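Local coordinates for class II aldolase/adducin domain protein (Pseudomonas syringae pv. phaseolicola 1448A, PDB 3OCR) that is of unestablished function but belongs to the class II aldolase/adducin family and may bind actin filaments, at residues A259-R262 / E263-S267. Sequence-based numbering, arbitrary orientation.
Sequences ALIR and ELERS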
# COMPACT_ATOMS: atom_id res chain seq x y z
N ALA A 259 22.67 -2.03 -9.26
CA ALA A 259 21.29 -2.35 -9.66
C ALA A 259 20.34 -1.22 -9.26
O ALA A 259 19.49 -0.82 -10.04
CB ALA A 259 20.82 -3.70 -9.08
N LEU A 260 20.49 -0.71 -8.05
CA LEU A 260 19.74 0.48 -7.63
C LEU A 260 19.92 1.62 -8.64
O LEU A 260 18.95 2.26 -9.03
CB LEU A 260 20.13 0.93 -6.23
CG LEU A 260 19.64 0.01 -5.11
CD1 LEU A 260 20.05 0.55 -3.74
CD2 LEU A 260 18.12 -0.20 -5.13
N ILE A 261 21.16 1.86 -9.05
CA ILE A 261 21.49 2.90 -10.07
C ILE A 261 20.82 2.66 -11.42
O ILE A 261 20.23 3.58 -11.98
CB ILE A 261 23.02 3.08 -10.26
CG1 ILE A 261 23.66 3.65 -8.99
CG2 ILE A 261 23.36 3.97 -11.50
CD1 ILE A 261 23.11 4.99 -8.54
N ARG A 262 20.92 1.44 -11.95
CA ARG A 262 20.24 1.09 -13.19
C ARG A 262 18.73 1.34 -13.07
O ARG A 262 18.12 1.87 -13.99
CB ARG A 262 20.50 -0.37 -13.64
CG ARG A 262 21.95 -0.71 -14.01
CD ARG A 262 22.08 -2.05 -14.79
NE ARG A 262 21.46 -3.17 -14.08
CZ ARG A 262 22.01 -3.85 -13.07
NH1 ARG A 262 23.25 -3.60 -12.64
NH2 ARG A 262 21.32 -4.83 -12.49
N GLU A 263 18.13 0.96 -11.93
CA GLU A 263 16.70 1.19 -11.70
C GLU A 263 16.37 2.67 -11.64
O GLU A 263 15.41 3.12 -12.28
CB GLU A 263 16.24 0.54 -10.39
CG GLU A 263 14.72 0.45 -10.28
CD GLU A 263 14.25 -0.03 -8.92
OE1 GLU A 263 15.01 -0.72 -8.22
OE2 GLU A 263 13.10 0.31 -8.57
N LEU A 264 17.15 3.42 -10.87
CA LEU A 264 17.02 4.87 -10.80
C LEU A 264 17.07 5.53 -12.19
O LEU A 264 16.18 6.29 -12.52
CB LEU A 264 18.08 5.47 -9.85
CG LEU A 264 18.10 7.01 -9.71
CD1 LEU A 264 16.75 7.56 -9.24
CD2 LEU A 264 19.19 7.46 -8.79
N GLU A 265 18.09 5.20 -12.99
CA GLU A 265 18.31 5.80 -14.32
C GLU A 265 17.12 5.61 -15.27
O GLU A 265 16.96 6.36 -16.24
CB GLU A 265 19.55 5.18 -14.96
CG GLU A 265 20.81 5.27 -14.11
CD GLU A 265 21.84 6.21 -14.68
OE1 GLU A 265 21.92 6.30 -15.92
OE2 GLU A 265 22.58 6.85 -13.90
N ARG A 266 16.33 4.58 -14.98
CA ARG A 266 15.06 4.31 -15.64
C ARG A 266 14.10 5.50 -15.52
O ARG A 266 13.22 5.66 -16.36
CB ARG A 266 14.43 3.07 -15.00
CG ARG A 266 13.73 2.13 -15.96
CD ARG A 266 13.64 0.73 -15.36
NE ARG A 266 14.94 0.07 -15.36
CZ ARG A 266 15.24 -1.02 -14.67
NH1 ARG A 266 14.32 -1.60 -13.89
NH2 ARG A 266 16.46 -1.54 -14.74
N SER A 267 14.27 6.32 -14.48
CA SER A 267 13.48 7.56 -14.31
C SER A 267 14.17 8.81 -14.88
O SER A 267 13.70 9.92 -14.67
CB SER A 267 13.17 7.82 -12.83
OG SER A 267 12.91 6.62 -12.12
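E263 N donates to A259 O at 2.9 Å. L264 N reaches L260 O at 2.8 Å, nearly straight. These i to i+4 bonds carry the last turns of helix 251-265. Further on the pattern slackens: R266 N lies 3.4 Å from R262 O, a weak bond. S267 N turns back to L264 O at 2.7 Å, an i to i+3 bond. This is the C-terminal helix of an AraD-like aldolase fold, laid against helix 29-47, where L260 packs on L44 and L264 on R43, and E263 OE1 makes a salt bridge to K48 just beyond. Among the side chains, I261 CG2 comes 3.8 Å from E265 OE2, itself hydrogen-bonded to Y271 OH; CG2 stands anti to the backbone N of I261, which sends that methyl along the helix toward E265. For the charges, R262 bends at chi3 (-54°), and A259 CA lies 3.5 Å above one face of the R262 guanidinium, toward its rim, while R262 NE makes a salt bridge to E80 of the second subunit and R262 NH2 bonds G75 O there. R266 sets its guanidinium centre over E263 CA.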